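Local coordinates for protein eukaryotic translation initiation factor 5A-2 (Arabidopsis thaliana, PDB 3HKS) that promotes translation elongation and termination by binding between the exit and peptidyl sites of stalled ribosomes, notably at polyproline stretches, at residues K59-D71 with L78-V90. Numbering follows the deposited sequence.
Sequences KHGHAKCHFVAID and LEDIVPSSHNCDV
The carbonyl oxygen of Ala63 takes two bonds from Ser84: the backbone N lies 2.9 Å from Ala63 O and the hydroxyl OG 2.8 Å from it, both approaching from the same face of the carbonyl plane. OG stands between its own backbone N and carbonyl carbon (chi1 54°), which turns it to the same acceptor as the N-H. This double grip ties the end of the loop bearing Lys59, the predicted hypusine site, unmodified here, to the type I turn Pro83-His86. Beyond it, 64-71 and 78-83 run antiparallel, with hydrogen-bonded pairs Cys65-Val82, Phe67-Asp80 and Ala69-Leu78. On the face carrying His66 and Val68, Ile81 lies alongside His66: its CG2 sits over the imidazole, 4.1 Å from the ring centroid and 7° off the normal, a CH-pi contact, while CG1 comes within 3.7 Å of His66 ND1. Ser55 OG holds NE2 of that ring. On the other face, the Phe67 ring meets Val82 CG2 at its edge, 3.9 Å from CE2. Cys88 SG, coming from strand 87-103 against this face, reaches the same CE2 obliquely at 3.9 Å. Cys65 SG packs 3.8 Å from Ser84 CB. The hairpin forms half of a four-stranded antiparallel sheet in the SH3-like N-terminal domain: 45-55 pairs with the far side of 64-71, and 77-83 is one of its two outermost strands within the chain. Ile40 of 39-42 and Ile34 from a loop pack on Phe67, while Ala31 from a loop touches Val82 and Cys88.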
ATOM      1  N   LYS A  59     -38.597   6.564   5.122  1.00 18.54           N
ATOM      2  CA  LYS A  59     -38.857   6.695   3.684  1.00 19.69           C
ATOM      3  C   LYS A  59     -38.159   7.903   3.053  1.00 19.27           C
ATOM      4  O   LYS A  59     -37.801   7.870   1.868  1.00 19.35           O
ATOM      5  CB  LYS A  59     -40.367   6.809   3.443  1.00 20.23           C
ATOM      6  CG  LYS A  59     -41.216   5.776   4.211  1.00 24.13           C
ATOM      7  CD  LYS A  59     -42.605   6.334   4.606  1.00 29.05           C
ATOM      8  CE  LYS A  59     -43.535   5.226   5.132  1.00 32.72           C
ATOM      9  NZ  LYS A  59     -44.372   4.595   4.041  1.00 34.80           N
ATOM     10  N   HIS A  60     -37.957   8.958   3.846  1.00 18.60           N
ATOM     11  CA  HIS A  60     -37.453  10.244   3.324  1.00 18.09           C
ATOM     12  C   HIS A  60     -35.995  10.562   3.742  1.00 17.13           C
ATOM     13  O   HIS A  60     -35.506  11.695   3.569  1.00 16.69           O
ATOM     14  CB  HIS A  60     -38.431  11.381   3.707  1.00 18.25           C
ATOM     15  CG  HIS A  60     -39.877  10.996   3.574  1.00 20.64           C
ATOM     16  ND1 HIS A  60     -40.486  10.791   2.354  1.00 21.91           N
ATOM     17  CD2 HIS A  60     -40.820  10.730   4.514  1.00 22.13           C
ATOM     18  CE1 HIS A  60     -41.743  10.429   2.546  1.00 23.52           C
ATOM     19  NE2 HIS A  60     -41.970  10.387   3.847  1.00 23.07           N
ATOM     20  N   GLY A  61     -35.300   9.558   4.268  1.00 15.99           N
ATOM     21  CA  GLY A  61     -33.910   9.725   4.680  1.00 15.36           C
ATOM     22  C   GLY A  61     -32.953   9.643   3.511  1.00 15.43           C
ATOM     23  O   GLY A  61     -33.369   9.392   2.375  1.00 16.51           O
ATOM     24  N   HIS A  62     -31.672   9.864   3.787  1.00 14.66           N
ATOM     25  CA  HIS A  62     -30.614   9.718   2.790  1.00 14.31           C
ATOM     26  C   HIS A  62     -29.678   8.633   3.282  1.00 14.38           C
ATOM     27  O   HIS A  62     -29.328   8.594   4.461  1.00 13.92           O
ATOM     28  CB  HIS A  62     -29.866  11.050   2.591  1.00 13.91           C
ATOM     29  CG  HIS A  62     -30.785  12.196   2.319  1.00 14.51           C
ATOM     30  ND1 HIS A  62     -31.257  13.024   3.315  1.00 12.86           N
ATOM     31  CD2 HIS A  62     -31.376  12.609   1.171  1.00 14.13           C
ATOM     32  CE1 HIS A  62     -32.080  13.913   2.788  1.00 15.32           C
ATOM     33  NE2 HIS A  62     -32.169  13.684   1.490  1.00 15.10           N
ATOM     34  N   ALA A  63     -29.285   7.749   2.378  1.00 14.67           N
ATOM     35  CA  ALA A  63     -28.507   6.576   2.744  1.00 14.77           C
ATOM     36  C   ALA A  63     -27.229   6.968   3.445  1.00 15.16           C
ATOM     37  O   ALA A  63     -26.588   7.971   3.088  1.00 14.88           O
ATOM     38  CB  ALA A  63     -28.200   5.722   1.499  1.00 15.08           C
ATOM     39  N   LYS A  64     -26.884   6.184   4.462  1.00 15.38           N
ATOM     40  CA  LYS A  64     -25.590   6.242   5.096  1.00 16.22           C
ATOM     41  C   LYS A  64     -24.843   5.019   4.621  1.00 16.25           C
ATOM     42  O   LYS A  64     -25.445   3.955   4.427  1.00 16.21           O
ATOM     43  CB  LYS A  64     -25.721   6.236   6.634  1.00 16.61           C
ATOM     44  CG  LYS A  64     -26.396   7.485   7.171  1.00 18.62           C
ATOM     45  CD  LYS A  64     -27.040   7.305   8.524  1.00 20.02           C
ATOM     46  CE  LYS A  64     -28.385   6.636   8.427  1.00 21.48           C
ATOM     47  NZ  LYS A  64     -29.379   7.404   9.205  1.00 17.89           N
ATOM     48  N   CYS A  65     -23.541   5.180   4.412  1.00 16.31           N
ATOM     49  CA  CYS A  65     -22.664   4.068   4.033  1.00 16.51           C
ATOM     50  C   CYS A  65     -21.883   3.606   5.245  1.00 16.70           C
ATOM     51  O   CYS A  65     -21.258   4.411   5.932  1.00 15.39           O
ATOM     52  CB  CYS A  65     -21.707   4.489   2.925  1.00 15.92           C
ATOM     53  SG  CYS A  65     -22.531   4.959   1.414  1.00 17.68           S
ATOM     54  N   HIS A  66     -21.941   2.300   5.502  1.00 17.36           N
ATOM     55  CA  HIS A  66     -21.254   1.686   6.627  1.00 18.18           C
ATOM     56  C   HIS A  66     -20.058   0.919   6.067  1.00 17.65           C
ATOM     57  O   HIS A  66     -20.227  -0.047   5.328  1.00 17.69           O
ATOM     58  CB  HIS A  66     -22.206   0.726   7.378  1.00 19.03           C
ATOM     59  CG  HIS A  66     -23.478   1.368   7.851  1.00 21.81           C
ATOM     60  ND1 HIS A  66     -23.904   1.302   9.160  1.00 24.47           N
ATOM     61  CD2 HIS A  66     -24.409   2.102   7.192  1.00 23.25           C
ATOM     62  CE1 HIS A  66     -25.040   1.965   9.287  1.00 24.56           C
ATOM     63  NE2 HIS A  66     -25.367   2.462   8.108  1.00 23.56           N
ATOM     64  N   PHE A  67     -18.853   1.350   6.420  1.00 17.48           N
ATOM     65  CA  PHE A  67     -17.629   0.735   5.883  1.00 17.32           C
ATOM     66  C   PHE A  67     -16.932  -0.175   6.876  1.00 17.73           C
ATOM     67  O   PHE A  67     -16.759   0.181   8.046  1.00 17.81           O
ATOM     68  CB  PHE A  67     -16.635   1.810   5.420  1.00 16.19           C
ATOM     69  CG  PHE A  67     -17.154   2.661   4.305  1.00 15.44           C
ATOM     70  CD1 PHE A  67     -17.373   2.124   3.050  1.00 12.97           C
ATOM     71  CD2 PHE A  67     -17.448   4.000   4.516  1.00 14.68           C
ATOM     72  CE1 PHE A  67     -17.872   2.906   2.016  1.00 13.35           C
ATOM     73  CE2 PHE A  67     -17.940   4.796   3.479  1.00 13.62           C
ATOM     74  CZ  PHE A  67     -18.152   4.249   2.235  1.00 12.91           C
ATOM     75  N   VAL A  68     -16.515  -1.344   6.396  1.00 18.09           N
ATOM     76  CA  VAL A  68     -15.496  -2.142   7.094  1.00 18.67           C
ATOM     77  C   VAL A  68     -14.270  -2.182   6.176  1.00 18.65           C
ATOM     78  O   VAL A  68     -14.383  -2.516   5.001  1.00 18.59           O
ATOM     79  CB  VAL A  68     -15.987  -3.585   7.450  1.00 18.83           C
ATOM     80  CG1 VAL A  68     -14.934  -4.333   8.263  1.00 18.52           C
ATOM     81  CG2 VAL A  68     -17.309  -3.538   8.226  1.00 18.40           C
ATOM     82  N   ALA A  69     -13.107  -1.832   6.713  1.00 18.96           N
ATOM     83  CA  ALA A  69     -11.904  -1.723   5.894  1.00 19.82           C
ATOM     84  C   ALA A  69     -10.663  -2.231   6.625  1.00 20.03           C
ATOM     85  O   ALA A  69     -10.627  -2.239   7.853  1.00 20.98           O
ATOM     86  CB  ALA A  69     -11.711  -0.263   5.410  1.00 19.32           C
ATOM     87  N   ILE A  70      -9.645  -2.654   5.876  1.00 20.19           N
ATOM     88  CA  ILE A  70      -8.433  -3.234   6.486  1.00 19.92           C
ATOM     89  C   ILE A  70      -7.198  -2.370   6.215  1.00 19.82           C
ATOM     90  O   ILE A  70      -6.849  -2.121   5.056  1.00 19.02           O
ATOM     91  CB  ILE A  70      -8.190  -4.705   5.997  1.00 20.02           C
ATOM     92  CG1 ILE A  70      -9.434  -5.589   6.223  1.00 20.44           C
ATOM     93  CG2 ILE A  70      -6.916  -5.313   6.638  1.00 19.37           C
ATOM     94  CD1 ILE A  70      -9.808  -5.838   7.666  1.00 20.60           C
ATOM     95  N   ASP A  71      -6.553  -1.904   7.284  1.00 20.04           N
ATOM     96  CA  ASP A  71      -5.321  -1.116   7.169  1.00 20.99           C
ATOM     97  C   ASP A  71      -4.322  -1.866   6.277  1.00 21.35           C
ATOM     98  O   ASP A  71      -3.982  -3.018   6.569  1.00 21.58           O
ATOM     99  CB  ASP A  71      -4.735  -0.876   8.556  1.00 20.87           C
ATOM    100  CG  ASP A  71      -3.558   0.068   8.544  1.00 22.16           C
ATOM    101  OD1 ASP A  71      -2.641  -0.092   7.703  1.00 22.44           O
ATOM    102  OD2 ASP A  71      -3.535   0.971   9.404  1.00 24.29           O
ATOM    103  N   LEU A  78     -10.638  -1.485  10.511  1.00 25.73           N
ATOM    104  CA  LEU A  78     -11.199  -0.197  10.946  1.00 24.76           C
ATOM    105  C   LEU A  78     -12.577   0.003  10.332  1.00 23.78           C
ATOM    106  O   LEU A  78     -12.910  -0.620   9.332  1.00 23.79           O
ATOM    107  CB  LEU A  78     -10.267   0.977  10.610  1.00 24.45           C
ATOM    108  CG  LEU A  78      -8.963   1.120  11.403  1.00 24.76           C
ATOM    109  CD1 LEU A  78      -7.969   1.974  10.654  1.00 23.14           C
ATOM    110  CD2 LEU A  78      -9.205   1.701  12.809  1.00 25.71           C
ATOM    111  N   GLU A  79     -13.383   0.868  10.937  1.00 23.30           N
ATOM    112  CA  GLU A  79     -14.767   1.070  10.484  1.00 22.72           C
ATOM    113  C   GLU A  79     -15.155   2.544  10.492  1.00 21.77           C
ATOM    114  O   GLU A  79     -14.603   3.338  11.250  1.00 21.04           O
ATOM    115  CB  GLU A  79     -15.754   0.280  11.361  1.00 22.89           C
ATOM    116  CG  GLU A  79     -15.566  -1.229  11.352  1.00 25.33           C
ATOM    117  CD  GLU A  79     -16.519  -1.944  12.312  1.00 29.10           C
ATOM    118  OE1 GLU A  79     -16.099  -2.259  13.450  1.00 30.79           O
ATOM    119  OE2 GLU A  79     -17.683  -2.176  11.932  1.00 28.46           O
ATOM    120  N   ASP A  80     -16.134   2.890   9.659  1.00 21.14           N
ATOM    121  CA  ASP A  80     -16.660   4.247   9.609  1.00 20.67           C
ATOM    122  C   ASP A  80     -18.114   4.168   9.157  1.00 19.43           C
ATOM    123  O   ASP A  80     -18.497   3.240   8.451  1.00 18.63           O
ATOM    124  CB  ASP A  80     -15.840   5.094   8.616  1.00 21.16           C
ATOM    125  CG  ASP A  80     -15.665   6.550   9.061  1.00 24.09           C
ATOM    126  OD1 ASP A  80     -16.301   6.979  10.055  1.00 24.57           O
ATOM    127  OD2 ASP A  80     -14.867   7.273   8.399  1.00 28.98           O
ATOM    128  N   ILE A  81     -18.922   5.133   9.588  1.00 18.81           N
ATOM    129  CA  ILE A  81     -20.247   5.348   9.013  1.00 18.08           C
ATOM    130  C   ILE A  81     -20.265   6.768   8.453  1.00 17.71           C
ATOM    131  O   ILE A  81     -19.983   7.733   9.184  1.00 17.69           O
ATOM    132  CB  ILE A  81     -21.388   5.148  10.035  1.00 18.47           C
ATOM    133  CG1 ILE A  81     -21.404   3.702  10.564  1.00 18.77           C
ATOM    134  CG2 ILE A  81     -22.751   5.470   9.381  1.00 18.46           C
ATOM    135  CD1 ILE A  81     -22.323   3.491  11.780  1.00 19.90           C
ATOM    136  N   VAL A  82     -20.582   6.881   7.160  1.00 16.55           N
ATOM    137  CA  VAL A  82     -20.520   8.144   6.424  1.00 15.77           C
ATOM    138  C   VAL A  82     -21.824   8.353   5.638  1.00 14.90           C
ATOM    139  O   VAL A  82     -22.284   7.436   4.956  1.00 15.30           O
ATOM    140  CB  VAL A  82     -19.299   8.175   5.423  1.00 15.90           C
ATOM    141  CG1 VAL A  82     -19.036   9.591   4.908  1.00 14.70           C
ATOM    142  CG2 VAL A  82     -17.999   7.640   6.089  1.00 16.66           C
ATOM    143  N   PRO A  83     -22.413   9.561   5.702  1.00 13.85           N
ATOM    144  CA  PRO A  83     -23.529   9.858   4.803  1.00 13.42           C
ATOM    145  C   PRO A  83     -23.076   9.662   3.376  1.00 13.05           C
ATOM    146  O   PRO A  83     -21.961  10.074   3.037  1.00 13.14           O
ATOM    147  CB  PRO A  83     -23.793  11.348   5.053  1.00 12.83           C
ATOM    148  CG  PRO A  83     -23.306  11.580   6.422  1.00 13.54           C
ATOM    149  CD  PRO A  83     -22.085  10.718   6.555  1.00 13.88           C
ATOM    150  N   SER A  84     -23.917   9.043   2.549  1.00 13.22           N
ATOM    151  CA  SER A  84     -23.540   8.722   1.167  1.00 13.81           C
ATOM    152  C   SER A  84     -23.132   9.953   0.363  1.00 13.73           C
ATOM    153  O   SER A  84     -22.364   9.841  -0.605  1.00 13.51           O
ATOM    154  CB  SER A  84     -24.655   7.959   0.444  1.00 13.94           C
ATOM    155  OG  SER A  84     -25.887   8.650   0.512  1.00 17.05           O
ATOM    156  N   SER A  85     -23.631  11.117   0.791  1.00 13.32           N
ATOM    157  CA  SER A  85     -23.457  12.382   0.069  1.00 13.03           C
ATOM    158  C   SER A  85     -22.238  13.171   0.549  1.00 12.80           C
ATOM    159  O   SER A  85     -21.868  14.154  -0.083  1.00 13.51           O
ATOM    160  CB  SER A  85     -24.723  13.248   0.164  1.00 12.75           C
ATOM    161  OG  SER A  85     -24.873  13.794   1.472  1.00 13.82           O
ATOM    162  N   HIS A  86     -21.619  12.748   1.654  1.00 12.05           N
ATOM    163  CA  HIS A  86     -20.385  13.367   2.137  1.00 12.44           C
ATOM    164  C   HIS A  86     -19.184  12.703   1.449  1.00 12.35           C
ATOM    165  O   HIS A  86     -19.259  11.543   1.040  1.00 11.95           O
ATOM    166  CB  HIS A  86     -20.220  13.217   3.664  1.00 12.65           C
ATOM    167  CG  HIS A  86     -21.053  14.157   4.489  1.00 14.03           C
ATOM    168  ND1 HIS A  86     -22.252  14.690   4.057  1.00 16.61           N
ATOM    169  CD2 HIS A  86     -20.870  14.623   5.748  1.00 13.80           C
ATOM    170  CE1 HIS A  86     -22.763  15.456   5.005  1.00 13.67           C
ATOM    171  NE2 HIS A  86     -21.946  15.427   6.043  1.00 15.16           N
ATOM    172  N   ASN A  87     -18.081  13.439   1.326  1.00 12.12           N
ATOM    173  CA  ASN A  87     -16.842  12.876   0.782  1.00 13.03           C
ATOM    174  C   ASN A  87     -16.111  12.047   1.801  1.00 13.63           C
ATOM    175  O   ASN A  87     -16.036  12.402   2.970  1.00 13.45           O
ATOM    176  CB  ASN A  87     -15.866  13.957   0.301  1.00 11.94           C
ATOM    177  CG  ASN A  87     -16.375  14.715  -0.863  1.00 12.26           C
ATOM    178  OD1 ASN A  87     -17.067  14.171  -1.708  1.00 11.71           O
ATOM    179  ND2 ASN A  87     -16.039  15.991  -0.923  1.00 11.85           N
ATOM    180  N   CYS A  88     -15.561  10.939   1.331  1.00 14.48           N
ATOM    181  CA  CYS A  88     -14.489  10.263   2.042  1.00 15.54           C
ATOM    182  C   CYS A  88     -13.187  10.824   1.497  1.00 15.47           C
ATOM    183  O   CYS A  88     -13.155  11.375   0.401  1.00 15.40           O
ATOM    184  CB  CYS A  88     -14.562   8.761   1.780  1.00 16.12           C
ATOM    185  SG  CYS A  88     -15.981   8.008   2.545  1.00 19.10           S
ATOM    186  N   ASP A  89     -12.128  10.718   2.278  1.00 15.91           N
ATOM    187  CA  ASP A  89     -10.775  10.837   1.735  1.00 16.49           C
ATOM    188  C   ASP A  89     -10.336   9.472   1.231  1.00 15.68           C
ATOM    189  O   ASP A  89     -10.406   8.494   1.952  1.00 15.65           O
ATOM    190  CB  ASP A  89      -9.816  11.349   2.798  1.00 16.71           C
ATOM    191  CG  ASP A  89     -10.043  12.794   3.117  1.00 18.95           C
ATOM    192  OD1 ASP A  89     -10.255  13.595   2.173  1.00 20.39           O
ATOM    193  OD2 ASP A  89      -9.995  13.133   4.309  1.00 20.80           O
ATOM    194  N   VAL A  90      -9.926   9.413  -0.025  1.00 15.23           N
ATOM    195  CA  VAL A  90      -9.441   8.177  -0.613  1.00 14.86           C
ATOM    196  C   VAL A  90      -7.925   8.282  -0.805  1.00 15.10           C
ATOM    197  O   VAL A  90      -7.462   9.198  -1.468  1.00 15.16           O
ATOM    198  CB  VAL A  90     -10.138   7.859  -1.960  1.00 14.71           C
ATOM    199  CG1 VAL A  90      -9.550   6.584  -2.592  1.00 13.38           C
ATOM    200  CG2 VAL A  90     -11.652   7.717  -1.762  1.00 14.12           C
TER